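Long-range contacts in TAU class glutathione s-transferase (Mangifera indica, PDB 5KEJ), which probably conjugates glutathione to electrophilic compounds, as a tau class glutathione S-transferase, and binds the glutathione analogue S-hexylglutathione: residues Asp5-Gly10 and Asp30-Glu35; Leu9-Ser14 and Lys53-Leu58; Tyr16-Arg21 and Val206-Glu211; Lys47-His52 and Pro64-Leu69. All coordinates share one frame; numbering follows the deposited sequence.

Contact 1. Residues Asp5-Gly10 and Asp30-Glu35; sequences DVKLLG and DYELLE
With chi1 at -53° in Leu9 and -59° in Leu34, both leucines hold CG anti to their carbonyl carbons. Their chains cross at a slant, and Leu9 CD2 lies 3.5 Å from Leu34 CD1. The backbones beneath are parallel strands 6-10 and 32-35. With helix 15-26 they form the beta-alpha-beta unit that opens the thioredoxin-like domain of the glutathione transferase fold.

Lys7, Leu9, Glu32 and Leu34 share one face of the sheet, where Leu44 of helix 43-48 packs on both leucines. Lys7 and Glu32 run side by side. Glu32 OE1 touches the aliphatic part of the lysine, 3.4 Å from Lys7 CG. The lysine ammonium stays further off, with Lys7 NZ 4.6 Å from Glu32 OE1, so the opposite charges are near but not in contact.

Leu8 and Leu33 point to the other face, toward helix 15-26. The Tyr31 ring lies alongside Leu8, with Tyr31 CD2 4.0 Å from Leu8 CB. Tyr31 CB also meets Val6 CG1.

Four backbone bonds join the strands. Glu32 N gives to Val6 O, and Leu34 N to Leu8 O. Leu8 N reaches Glu32 O at 2.6 Å, and Gly10 N reaches Leu34 O at 2.9 Å.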
# COMPACT_ATOMS: atom_id res chain seq x y z
N ASP A 5 -4.75 2.03 -27.53
CA ASP A 5 -3.73 1.50 -26.65
C ASP A 5 -4.12 1.36 -25.18
O ASP A 5 -3.38 0.73 -24.42
CB ASP A 5 -2.48 2.38 -26.76
CG ASP A 5 -2.80 3.86 -26.60
OD1 ASP A 5 -3.93 4.23 -26.97
OD2 ASP A 5 -1.93 4.63 -26.11
N VAL A 6 -5.24 1.94 -24.76
CA VAL A 6 -5.53 1.96 -23.33
C VAL A 6 -6.94 1.49 -23.02
O VAL A 6 -7.92 2.08 -23.46
CB VAL A 6 -5.36 3.37 -22.71
CG1 VAL A 6 -5.64 3.31 -21.20
CG2 VAL A 6 -3.97 3.93 -22.99
N LYS A 7 -7.02 0.42 -22.24
CA LYS A 7 -8.28 -0.11 -21.78
C LYS A 7 -8.34 -0.08 -20.25
O LYS A 7 -7.35 -0.36 -19.57
CB LYS A 7 -8.48 -1.54 -22.28
CG LYS A 7 -8.68 -1.60 -23.78
CD LYS A 7 -8.01 -2.81 -24.42
CE LYS A 7 -8.05 -2.70 -25.95
NZ LYS A 7 -7.43 -3.88 -26.63
N LEU A 8 -9.49 0.28 -19.71
CA LEU A 8 -9.68 0.20 -18.28
C LEU A 8 -10.73 -0.85 -17.97
O LEU A 8 -11.84 -0.79 -18.50
CB LEU A 8 -10.08 1.57 -17.71
CG LEU A 8 -10.22 1.64 -16.18
CD1 LEU A 8 -8.90 1.34 -15.51
CD2 LEU A 8 -10.72 3.02 -15.79
N LEU A 9 -10.38 -1.83 -17.14
CA LEU A 9 -11.38 -2.80 -16.70
C LEU A 9 -12.02 -2.23 -15.44
O LEU A 9 -11.34 -1.99 -14.44
CB LEU A 9 -10.75 -4.17 -16.44
CG LEU A 9 -9.91 -4.77 -17.57
CD1 LEU A 9 -9.60 -6.26 -17.31
CD2 LEU A 9 -10.60 -4.57 -18.91
N GLY A 10 -13.33 -1.99 -15.49
CA GLY A 10 -13.96 -1.23 -14.44
C GLY A 10 -15.37 -1.63 -14.11
O GLY A 10 -15.86 -2.66 -14.55
N ASP A 30 -7.38 9.40 -23.70
CA ASP A 30 -8.56 8.69 -24.15
C ASP A 30 -8.36 7.20 -23.88
O ASP A 30 -7.22 6.71 -23.90
CB ASP A 30 -8.83 8.94 -25.64
CG ASP A 30 -10.25 8.60 -26.03
OD1 ASP A 30 -11.13 8.59 -25.13
OD2 ASP A 30 -10.49 8.35 -27.23
N TYR A 31 -9.45 6.50 -23.61
CA TYR A 31 -9.37 5.10 -23.23
C TYR A 31 -10.67 4.36 -23.44
O TYR A 31 -11.74 4.96 -23.57
CB TYR A 31 -8.94 4.96 -21.75
CG TYR A 31 -9.94 5.46 -20.73
CD1 TYR A 31 -9.95 6.79 -20.31
CD2 TYR A 31 -10.85 4.60 -20.14
CE1 TYR A 31 -10.86 7.24 -19.35
CE2 TYR A 31 -11.76 5.04 -19.18
CZ TYR A 31 -11.75 6.36 -18.79
OH TYR A 31 -12.66 6.79 -17.85
N GLU A 32 -10.57 3.03 -23.46
CA GLU A 32 -11.74 2.20 -23.57
C GLU A 32 -12.11 1.63 -22.18
O GLU A 32 -11.26 1.12 -21.45
CB GLU A 32 -11.47 1.09 -24.59
CG GLU A 32 -12.64 0.20 -24.89
CD GLU A 32 -12.29 -0.95 -25.84
OE1 GLU A 32 -11.09 -1.11 -26.18
OE2 GLU A 32 -13.21 -1.68 -26.25
N LEU A 33 -13.39 1.77 -21.82
CA LEU A 33 -13.89 1.31 -20.53
C LEU A 33 -14.70 0.02 -20.61
O LEU A 33 -15.83 0.01 -21.10
CB LEU A 33 -14.75 2.41 -19.89
CG LEU A 33 -15.45 2.00 -18.59
CD1 LEU A 33 -14.44 1.72 -17.46
CD2 LEU A 33 -16.43 3.09 -18.20
N LEU A 34 -14.13 -1.08 -20.13
CA LEU A 34 -14.79 -2.38 -20.16
C LEU A 34 -15.39 -2.72 -18.81
O LEU A 34 -14.65 -2.97 -17.84
CB LEU A 34 -13.80 -3.46 -20.59
CG LEU A 34 -13.19 -3.22 -21.97
CD1 LEU A 34 -11.91 -3.99 -22.14
CD2 LEU A 34 -14.17 -3.60 -23.07
N GLU A 35 -16.71 -2.74 -18.72
CA GLU A 35 -17.38 -2.84 -17.43
C GLU A 35 -17.70 -4.27 -16.99
O GLU A 35 -18.29 -5.04 -17.75
CB GLU A 35 -18.68 -2.03 -17.44
CG GLU A 35 -18.48 -0.53 -17.62
CD GLU A 35 -18.73 0.25 -16.34
OE1 GLU A 35 -19.37 -0.29 -15.41
OE2 GLU A 35 -18.29 1.42 -16.27

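Contact 2. Residues Leu9-Ser14 and Lys53-Leu58; sequences LGAWPS and KKIPVL. With GTX (S-hexylglutathione), chain C.
The cis-proline loop of the thioredoxin-like fold meets the end of strand 6-10 here, beside the glutathione site. The peptide bond before Pro56 is cis. Ile55, just ahead of it, works on both sides: its side chain packs on residues 9-11, and its carbonyl turns to the ligand. Ile55 O accepts from S-hexylglutathione N2 at 3.0 Å. This is the backbone bond by which the loop before the cis-proline holds the cysteinyl part of glutathione in this family.

Ile55 CG1 takes the crowded position between its backbone N and carbonyl carbon (chi1 50°). That sends CD1 to Ala11, with Ile55 CD1 3.6 Å from Ala11 CB. The other branch, Ile55 CG2, sits 3.5 Å from Leu9 O. Val17 of helix 15-26 also packs against Ile55.

Lys54 runs extended along the ligand. Its CB and CG pass the glycyl end, and Lys54 CD lies 3.6 Å from S-hexylglutathione CG1. Ser14 ends the type I turn 11-14 and caps the following helix, where its OG accepts from Val17 N. The same OG faces the ligand sulfur, but the modelled spacing is too short to interpret.

Past the proline, Leu9 and Val57 form an antiparallel hydrogen-bonded pair. Their side chains lie side by side, with Leu9 CD1 4.0 Å from Val57 CB. The return bond, Val57 N to Leu9 O, is weak at 3.3 Å. The main bond is nearly straight: Leu9 N gives to Val57 O at 2.8 Å and 175°, in the carbonyl plane.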
# COMPACT_ATOMS: atom_id res chain seq x y z
N LEU A 9 -10.38 -1.83 -17.14
CA LEU A 9 -11.38 -2.80 -16.70
C LEU A 9 -12.02 -2.23 -15.44
O LEU A 9 -11.34 -1.99 -14.44
CB LEU A 9 -10.75 -4.17 -16.44
CG LEU A 9 -9.91 -4.77 -17.57
CD1 LEU A 9 -9.60 -6.26 -17.31
CD2 LEU A 9 -10.60 -4.57 -18.91
N GLY A 10 -13.33 -1.99 -15.49
CA GLY A 10 -13.96 -1.23 -14.44
C GLY A 10 -15.37 -1.63 -14.11
O GLY A 10 -15.86 -2.66 -14.55
N ALA A 11 -16.00 -0.80 -13.29
CA ALA A 11 -17.39 -0.93 -12.89
C ALA A 11 -17.78 0.41 -12.31
O ALA A 11 -17.15 0.87 -11.36
CB ALA A 11 -17.58 -2.04 -11.88
N TRP A 12 -18.80 1.05 -12.88
CA TRP A 12 -19.12 2.44 -12.52
C TRP A 12 -19.31 2.71 -11.00
O TRP A 12 -18.98 3.81 -10.57
CB TRP A 12 -20.37 2.91 -13.30
CG TRP A 12 -21.63 2.23 -12.88
CD1 TRP A 12 -22.13 1.06 -13.38
CD2 TRP A 12 -22.53 2.65 -11.85
NE1 TRP A 12 -23.29 0.73 -12.72
CE2 TRP A 12 -23.56 1.69 -11.78
CE3 TRP A 12 -22.57 3.75 -10.98
CZ2 TRP A 12 -24.62 1.79 -10.87
CZ3 TRP A 12 -23.63 3.85 -10.08
CH2 TRP A 12 -24.63 2.88 -10.03
N PRO A 13 -19.79 1.73 -10.19
CA PRO A 13 -19.94 2.10 -8.78
C PRO A 13 -18.65 2.04 -7.94
O PRO A 13 -18.68 2.42 -6.76
CB PRO A 13 -20.93 1.06 -8.23
CG PRO A 13 -21.32 0.18 -9.37
CD PRO A 13 -20.28 0.35 -10.42
N SER A 14 -17.56 1.55 -8.52
CA SER A 14 -16.35 1.28 -7.75
C SER A 14 -15.48 2.51 -7.51
O SER A 14 -14.97 3.11 -8.47
CB SER A 14 -15.52 0.22 -8.46
OG SER A 14 -14.29 0.01 -7.77
N LYS A 53 -7.80 -11.06 -9.41
CA LYS A 53 -9.05 -10.95 -10.16
C LYS A 53 -9.91 -9.77 -9.68
O LYS A 53 -11.12 -9.90 -9.54
CB LYS A 53 -9.83 -12.26 -10.08
CG LYS A 53 -9.00 -13.49 -10.52
CD LYS A 53 -9.76 -14.79 -10.32
CE LYS A 53 -9.03 -15.73 -9.37
NZ LYS A 53 -8.89 -15.20 -7.96
N LYS A 54 -9.28 -8.62 -9.46
CA LYS A 54 -10.00 -7.42 -9.04
C LYS A 54 -9.90 -6.30 -10.07
O LYS A 54 -8.98 -6.26 -10.90
CB LYS A 54 -9.48 -6.92 -7.70
CG LYS A 54 -9.62 -7.88 -6.54
CD LYS A 54 -9.00 -7.28 -5.28
CE LYS A 54 -8.95 -8.29 -4.14
NZ LYS A 54 -8.12 -7.73 -3.03
N ILE A 55 -10.84 -5.37 -10.00
CA ILE A 55 -10.77 -4.14 -10.79
C ILE A 55 -10.43 -3.00 -9.82
O ILE A 55 -10.72 -3.11 -8.64
CB ILE A 55 -12.10 -3.87 -11.52
CG1 ILE A 55 -13.24 -3.99 -10.50
CG2 ILE A 55 -12.26 -4.86 -12.67
CD1 ILE A 55 -14.61 -3.98 -11.10
N PRO A 56 -9.82 -1.91 -10.31
CA PRO A 56 -9.48 -1.65 -11.72
C PRO A 56 -8.26 -2.41 -12.20
O PRO A 56 -7.41 -2.86 -11.42
CB PRO A 56 -9.20 -0.15 -11.74
CG PRO A 56 -8.56 0.08 -10.35
CD PRO A 56 -9.35 -0.83 -9.43
N VAL A 57 -8.19 -2.58 -13.51
CA VAL A 57 -7.00 -3.04 -14.17
C VAL A 57 -6.80 -2.12 -15.36
O VAL A 57 -7.74 -1.90 -16.15
CB VAL A 57 -7.14 -4.50 -14.65
CG1 VAL A 57 -5.98 -4.89 -15.56
CG2 VAL A 57 -7.23 -5.41 -13.45
N LEU A 58 -5.60 -1.56 -15.48
CA LEU A 58 -5.26 -0.74 -16.65
C LEU A 58 -4.52 -1.62 -17.65
O LEU A 58 -3.55 -2.28 -17.30
CB LEU A 58 -4.41 0.48 -16.26
CG LEU A 58 -4.25 1.53 -17.39
CD1 LEU A 58 -5.49 2.42 -17.47
CD2 LEU A 58 -2.98 2.37 -17.27
N1 GTX C . -6.89 -3.22 -3.68
CA1 GTX C . -7.65 -2.92 -4.89
C1 GTX C . -7.22 -1.59 -5.40
O11 GTX C . -7.04 -1.47 -6.58
O12 GTX C . -7.03 -0.66 -4.64
CB1 GTX C . -9.15 -2.94 -4.60
CG1 GTX C . -9.90 -3.76 -5.62
CD1 GTX C . -11.35 -3.91 -5.27
OE1 GTX C . -11.66 -4.31 -4.21
N2 GTX C . -12.26 -3.55 -6.15
CA2 GTX C . -13.66 -3.85 -5.97
C2 GTX C . -14.01 -5.13 -6.62
O2 GTX C . -15.16 -5.41 -6.85
CB2 GTX C . -14.57 -2.79 -6.57
SG2 GTX C . -14.92 -1.39 -5.56
C1S GTX C . -15.15 -2.03 -3.95
C2S GTX C . -16.25 -1.27 -3.20
C3S GTX C . -17.63 -1.90 -3.44
C4S GTX C . -18.40 -1.21 -4.55
C5S GTX C . -18.36 -1.94 -5.89
C6S GTX C . -18.34 -3.44 -5.75
N3 GTX C . -13.01 -5.91 -6.94
CA3 GTX C . -13.20 -7.20 -7.47
C3 GTX C . -13.29 -8.15 -6.32
O31 GTX C . -13.11 -9.37 -6.50
O32 GTX C . -13.55 -7.64 -5.22

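Contact 3. Residues Tyr16-Arg21 and Val206-Glu211; sequences YVMRAR and VMPETE. With GTX (S-hexylglutathione), chain C.
Met18 and Arg21, one turn apart on helix 15-26, meet the two branches of Val206. The valine has chi1 -55°, with CG1 anti to its carbonyl carbon. This turns CG1 to the arginine and CG2 to the methionine, where Val206 CG2 is 3.9 Å from Met18 CG. Val206 CG1 sits over the centre of one guanidinium face, 3.6 Å from Arg21 CZ. Arg21 is bent at chi3, and its chain and the valine slide past each other. Its NE is hydrogen-bonded to Tyr31 OH, which helps fix the turn of the flat group.

Met18 leaves the helix with CG anti to its backbone N (chi1 -168°) and bends at chi3. Met207 starts away from the helix but bends at chi2 and chi3, bringing Met207 CE 3.6 Å from Met18 SD. Met18 CE reaches the Pro208 ring at CD, 3.8 Å away.

At the start of segment 16-21, Tyr16 belongs to the ligand site. S-hexylglutathione CB1 lies over one ring face, toward the rim, and the ligand sulfur lies in plane at the ring edge. Replacing Tyr16 by alanine would probably open a gap beside CB1 and the sulfur and give the ligand more freedom to turn.

No hydrogen bond crosses between the segments. The approach to helix 210-219 is therefore joined to the thioredoxin-like domain by apolar packing of methionine, valine and proline, and by a valine methyl on a guanidinium face, which depends on shape rather than direction.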
# COMPACT_ATOMS: atom_id res chain seq x y z
N TYR A 16 -12.50 2.53 -6.30
CA TYR A 16 -11.15 2.17 -6.75
C TYR A 16 -10.97 2.38 -8.24
O TYR A 16 -9.93 2.88 -8.68
CB TYR A 16 -10.84 0.72 -6.37
CG TYR A 16 -10.78 0.59 -4.88
CD1 TYR A 16 -9.72 1.15 -4.18
CD2 TYR A 16 -11.79 -0.04 -4.16
CE1 TYR A 16 -9.66 1.08 -2.80
CE2 TYR A 16 -11.73 -0.13 -2.78
CZ TYR A 16 -10.66 0.44 -2.11
OH TYR A 16 -10.56 0.38 -0.74
N VAL A 17 -11.98 2.00 -9.02
CA VAL A 17 -11.94 2.23 -10.45
C VAL A 17 -12.02 3.74 -10.74
O VAL A 17 -11.37 4.24 -11.68
CB VAL A 17 -13.08 1.49 -11.17
CG1 VAL A 17 -13.11 1.87 -12.64
CG2 VAL A 17 -12.92 -0.02 -11.02
N MET A 18 -12.78 4.46 -9.92
CA MET A 18 -12.93 5.90 -10.13
C MET A 18 -11.59 6.62 -10.02
O MET A 18 -11.35 7.61 -10.70
CB MET A 18 -13.94 6.52 -9.17
CG MET A 18 -14.29 7.92 -9.60
SD MET A 18 -14.99 8.94 -8.30
CE MET A 18 -16.26 7.83 -7.70
N ARG A 19 -10.70 6.10 -9.18
CA ARG A 19 -9.33 6.63 -9.09
C ARG A 19 -8.61 6.62 -10.41
O ARG A 19 -7.90 7.57 -10.74
CB ARG A 19 -8.50 5.82 -8.09
CG ARG A 19 -8.84 6.06 -6.64
CD ARG A 19 -8.07 5.11 -5.74
NE ARG A 19 -8.25 5.49 -4.33
CZ ARG A 19 -7.84 4.77 -3.29
NH1 ARG A 19 -8.04 5.23 -2.05
NH2 ARG A 19 -7.23 3.60 -3.49
N ALA A 20 -8.74 5.52 -11.16
CA ALA A 20 -8.05 5.40 -12.45
C ALA A 20 -8.62 6.33 -13.52
O ALA A 20 -7.88 7.01 -14.22
CB ALA A 20 -8.08 3.94 -12.93
N ARG A 21 -9.95 6.35 -13.66
CA ARG A 21 -10.61 7.22 -14.63
C ARG A 21 -10.31 8.70 -14.40
O ARG A 21 -10.06 9.43 -15.35
CB ARG A 21 -12.13 7.03 -14.59
CG ARG A 21 -12.59 5.60 -14.64
CD ARG A 21 -14.11 5.55 -14.66
NE ARG A 21 -14.67 6.06 -15.90
CZ ARG A 21 -15.97 6.19 -16.12
NH1 ARG A 21 -16.83 5.85 -15.18
NH2 ARG A 21 -16.41 6.66 -17.28
N VAL A 206 -17.42 11.26 -13.95
CA VAL A 206 -17.19 9.87 -13.55
C VAL A 206 -17.58 9.65 -12.10
O VAL A 206 -17.53 8.54 -11.59
CB VAL A 206 -15.72 9.42 -13.76
CG1 VAL A 206 -15.27 9.65 -15.21
CG2 VAL A 206 -14.80 10.11 -12.79
N MET A 207 -17.98 10.73 -11.43
CA MET A 207 -18.50 10.64 -10.07
C MET A 207 -20.01 10.42 -10.15
O MET A 207 -20.73 11.31 -10.61
CB MET A 207 -18.16 11.90 -9.29
CG MET A 207 -18.97 12.09 -8.03
SD MET A 207 -18.37 11.04 -6.70
CE MET A 207 -16.66 11.61 -6.59
N PRO A 208 -20.49 9.24 -9.74
CA PRO A 208 -21.91 8.90 -9.86
C PRO A 208 -22.82 9.69 -8.93
O PRO A 208 -22.42 10.00 -7.80
CB PRO A 208 -21.95 7.40 -9.50
CG PRO A 208 -20.73 7.19 -8.66
CD PRO A 208 -19.69 8.10 -9.26
N GLU A 209 -24.03 10.01 -9.39
CA GLU A 209 -25.05 10.60 -8.53
C GLU A 209 -25.27 9.70 -7.33
O GLU A 209 -25.30 8.49 -7.46
CB GLU A 209 -26.38 10.79 -9.27
CG GLU A 209 -26.24 11.07 -10.75
CD GLU A 209 -26.09 12.55 -11.05
OE1 GLU A 209 -26.26 13.37 -10.12
OE2 GLU A 209 -25.80 12.89 -12.22
N THR A 210 -25.41 10.31 -6.16
CA THR A 210 -25.61 9.59 -4.92
C THR A 210 -26.88 8.74 -4.96
O THR A 210 -26.98 7.69 -4.30
CB THR A 210 -25.66 10.57 -3.74
OG1 THR A 210 -24.52 11.43 -3.81
CG2 THR A 210 -25.67 9.84 -2.42
N GLU A 211 -27.84 9.20 -5.75
CA GLU A 211 -29.13 8.54 -5.87
C GLU A 211 -28.98 7.17 -6.56
O GLU A 211 -29.43 6.15 -6.02
CB GLU A 211 -30.10 9.45 -6.63
CG GLU A 211 -29.80 10.94 -6.50
CD GLU A 211 -30.18 11.52 -5.13
OE1 GLU A 211 -30.98 10.88 -4.40
OE2 GLU A 211 -29.69 12.62 -4.77
N1 GTX C . -6.89 -3.22 -3.68
CA1 GTX C . -7.65 -2.92 -4.89
C1 GTX C . -7.22 -1.59 -5.40
O11 GTX C . -7.04 -1.47 -6.58
O12 GTX C . -7.03 -0.66 -4.64
CB1 GTX C . -9.15 -2.94 -4.60
CG1 GTX C . -9.90 -3.76 -5.62
CD1 GTX C . -11.35 -3.91 -5.27
OE1 GTX C . -11.66 -4.31 -4.21
N2 GTX C . -12.26 -3.55 -6.15
CA2 GTX C . -13.66 -3.85 -5.97
C2 GTX C . -14.01 -5.13 -6.62
O2 GTX C . -15.16 -5.41 -6.85
CB2 GTX C . -14.57 -2.79 -6.57
SG2 GTX C . -14.92 -1.39 -5.56
C1S GTX C . -15.15 -2.03 -3.95
C2S GTX C . -16.25 -1.27 -3.20
C3S GTX C . -17.63 -1.90 -3.44
C4S GTX C . -18.40 -1.21 -4.55
C5S GTX C . -18.36 -1.94 -5.89
C6S GTX C . -18.34 -3.44 -5.75
N3 GTX C . -13.01 -5.91 -6.94
CA3 GTX C . -13.20 -7.20 -7.47
C3 GTX C . -13.29 -8.15 -6.32
O31 GTX C . -13.11 -9.37 -6.50
O32 GTX C . -13.55 -7.64 -5.22

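Contact 4. Residues Lys47-His52 and Pro64-Leu69. With GTX (S-hexylglutathione), chain C.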
# COMPACT_ATOMS: atom_id res chain seq x y z
N LYS A 47 -7.53 -13.11 -17.34
CA LYS A 47 -6.24 -13.08 -18.04
C LYS A 47 -5.28 -12.00 -17.50
O LYS A 47 -4.11 -12.26 -17.23
CB LYS A 47 -6.50 -12.88 -19.54
CG LYS A 47 -5.30 -13.13 -20.42
CD LYS A 47 -5.57 -12.76 -21.89
CE LYS A 47 -6.57 -13.65 -22.61
NZ LYS A 47 -6.73 -13.15 -24.01
N SER A 48 -5.80 -10.79 -17.33
CA SER A 48 -5.00 -9.62 -16.91
C SER A 48 -4.67 -9.54 -15.42
O SER A 48 -3.62 -9.03 -15.02
CB SER A 48 -5.74 -8.35 -17.31
OG SER A 48 -6.22 -8.49 -18.63
N ASN A 49 -5.57 -10.03 -14.58
CA ASN A 49 -5.30 -10.00 -13.14
C ASN A 49 -5.55 -11.37 -12.53
O ASN A 49 -6.52 -11.55 -11.81
CB ASN A 49 -6.17 -8.93 -12.45
CG ASN A 49 -5.74 -8.66 -11.02
OD1 ASN A 49 -4.74 -9.20 -10.55
ND2 ASN A 49 -6.49 -7.82 -10.31
N PRO A 50 -4.68 -12.35 -12.86
CA PRO A 50 -4.92 -13.73 -12.39
C PRO A 50 -4.73 -13.86 -10.88
O PRO A 50 -5.35 -14.71 -10.24
CB PRO A 50 -3.87 -14.56 -13.16
CG PRO A 50 -2.81 -13.57 -13.58
CD PRO A 50 -3.54 -12.26 -13.79
N VAL A 51 -3.88 -13.00 -10.32
CA VAL A 51 -3.56 -13.07 -8.90
C VAL A 51 -4.72 -12.65 -8.00
O VAL A 51 -5.06 -13.37 -7.06
CB VAL A 51 -2.35 -12.17 -8.58
CG1 VAL A 51 -2.15 -12.06 -7.05
CG2 VAL A 51 -1.10 -12.69 -9.29
N HIS A 52 -5.32 -11.49 -8.28
CA HIS A 52 -6.39 -10.96 -7.44
C HIS A 52 -7.76 -11.07 -8.08
O HIS A 52 -8.76 -11.15 -7.37
CB HIS A 52 -6.14 -9.48 -7.12
CG HIS A 52 -4.94 -9.24 -6.26
ND1 HIS A 52 -4.77 -9.82 -5.02
CD2 HIS A 52 -3.86 -8.44 -6.45
CE1 HIS A 52 -3.64 -9.40 -4.49
NE2 HIS A 52 -3.07 -8.56 -5.33
N PRO A 64 -0.98 -5.39 -18.65
CA PRO A 64 -1.88 -5.04 -17.54
C PRO A 64 -1.15 -4.43 -16.34
O PRO A 64 -0.04 -4.86 -16.02
CB PRO A 64 -2.51 -6.39 -17.18
CG PRO A 64 -1.46 -7.40 -17.56
CD PRO A 64 -0.73 -6.84 -18.74
N ILE A 65 -1.77 -3.42 -15.72
CA ILE A 65 -1.35 -2.86 -14.42
C ILE A 65 -2.54 -2.99 -13.47
O ILE A 65 -3.64 -2.55 -13.80
CB ILE A 65 -0.93 -1.37 -14.48
CG1 ILE A 65 0.14 -1.11 -15.55
CG2 ILE A 65 -0.39 -0.92 -13.12
CD1 ILE A 65 -0.39 -1.00 -17.00
N CYS A 66 -2.30 -3.58 -12.30
CA CYS A 66 -3.33 -3.81 -11.27
C CYS A 66 -3.08 -3.01 -9.99
O CYS A 66 -1.95 -2.61 -9.75
CB CYS A 66 -3.39 -5.30 -10.92
SG CYS A 66 -3.57 -6.34 -12.40
N GLU A 67 -4.13 -2.85 -9.18
CA GLU A 67 -4.13 -2.07 -7.92
C GLU A 67 -4.21 -0.56 -8.21
O GLU A 67 -3.32 0.02 -8.84
CB GLU A 67 -2.91 -2.40 -7.04
CG GLU A 67 -2.85 -3.86 -6.57
CD GLU A 67 -3.89 -4.17 -5.48
OE1 GLU A 67 -4.63 -5.18 -5.63
OE2 GLU A 67 -3.98 -3.41 -4.49
N SER A 68 -5.29 0.05 -7.74
CA SER A 68 -5.67 1.42 -8.08
C SER A 68 -4.58 2.46 -7.87
O SER A 68 -4.34 3.27 -8.76
CB SER A 68 -6.92 1.82 -7.30
OG SER A 68 -6.73 1.70 -5.90
N LEU A 69 -3.91 2.42 -6.72
CA LEU A 69 -2.85 3.40 -6.45
C LEU A 69 -1.57 3.12 -7.25
O LEU A 69 -0.83 4.04 -7.60
CB LEU A 69 -2.54 3.43 -4.94
CG LEU A 69 -3.70 3.85 -4.04
CD1 LEU A 69 -3.24 3.90 -2.60
CD2 LEU A 69 -4.25 5.22 -4.46
N1 GTX C . -6.89 -3.22 -3.68
CA1 GTX C . -7.65 -2.92 -4.89
C1 GTX C . -7.22 -1.59 -5.40
O11 GTX C . -7.04 -1.47 -6.58
O12 GTX C . -7.03 -0.66 -4.64
CB1 GTX C . -9.15 -2.94 -4.60
CG1 GTX C . -9.90 -3.76 -5.62
CD1 GTX C . -11.35 -3.91 -5.27
OE1 GTX C . -11.66 -4.31 -4.21
N2 GTX C . -12.26 -3.55 -6.15
CA2 GTX C . -13.66 -3.85 -5.97
C2 GTX C . -14.01 -5.13 -6.62
O2 GTX C . -15.16 -5.41 -6.85
CB2 GTX C . -14.57 -2.79 -6.57
SG2 GTX C . -14.92 -1.39 -5.56
C1S GTX C . -15.15 -2.03 -3.95
C2S GTX C . -16.25 -1.27 -3.20
C3S GTX C . -17.63 -1.90 -3.44
C4S GTX C . -18.40 -1.21 -4.55
C5S GTX C . -18.36 -1.94 -5.89
C6S GTX C . -18.34 -3.44 -5.75
N3 GTX C . -13.01 -5.91 -6.94
CA3 GTX C . -13.20 -7.20 -7.47
C3 GTX C . -13.29 -8.15 -6.32
O31 GTX C . -13.11 -9.37 -6.50
O32 GTX C . -13.55 -7.64 -5.22
O HOH W 1 -5.65 -6.04 -8.20
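Cys66 lays its thiol against the carboxamide of Asn49, with Cys66 SG 3.5 Å from Asn49 CG and almost as close to OD1. Asn49 follows helix 43-48 and holds CG anti to its backbone N (chi1 -168°), which carries the amide over to the thiol. Each end of its amide has work. OD1 accepts from the backbone in an Asx motif, His52 N to Asn49 OD1 at 3.3 Å, with the donor well above the carbonyl plane. ND2 gives to Lys54 O and also to a water. That water donates to Glu67 OE1 at 2.9 Å, so the amide reaches the ligand site at second hand. An alanine in place of Asn49 would probably leave the water and Lys54 O without the N-H donor that ND2 gives them, and the turn to His52 less firmly held.

Nearby, Ser48 CB packs on Pro64 CB at 3.8 Å. The side chains of His52 and Glu67 cross at about a right angle, ring and carboxylate planes 57° apart, with His52 CD2 3.4 Å from Glu67 OE1. From the second subunit, Phe98 meets the His52 ring and Tyr91 OH bonds to Pro64 O.

Glu67 and Ser68 form the Glu-Ser pair that holds the gamma-glutamyl end of glutathione in many transferases. Glu67 OE2 accepts from S-hexylglutathione N1 at 3.0 Å. The ligand carboxylate is gripped twice: Ser68 N reaches O11 at 2.6 Å, and Ser68 OG reaches O12 at 2.7 Å. Ser68 begins helix 68-78, whose N-terminal end would probably help stabilise this negative charge, while the Glu67 carboxylate would balance the ligand's amino group.

Contacts 1, 2 and 4 all belong to one four-stranded sheet, while contact 3 ties helix 15-26 to the loop that leads into helix 210-219. Contact 2 is the buried one. Contacts 1 and 4 are partly buried, and contact 3 is a surface contact. Contacts 1 and 2 use opposite edges of strand 6-10, one parallel and one antiparallel, and share Leu9 and Gly10. Regular backbone bonding dominates contact 1. Contact 3 has none across its segments. Contact 4 mixes close packing with one water bridge beside the subunit interface. S-hexylglutathione meets contact 2 along its cysteinyl and glycyl parts, contact 3 at the sulfur and gamma-glutamyl part, and contact 4 at the gamma-glutamyl end; Arg19 bonds to Ser68 between 3 and 4.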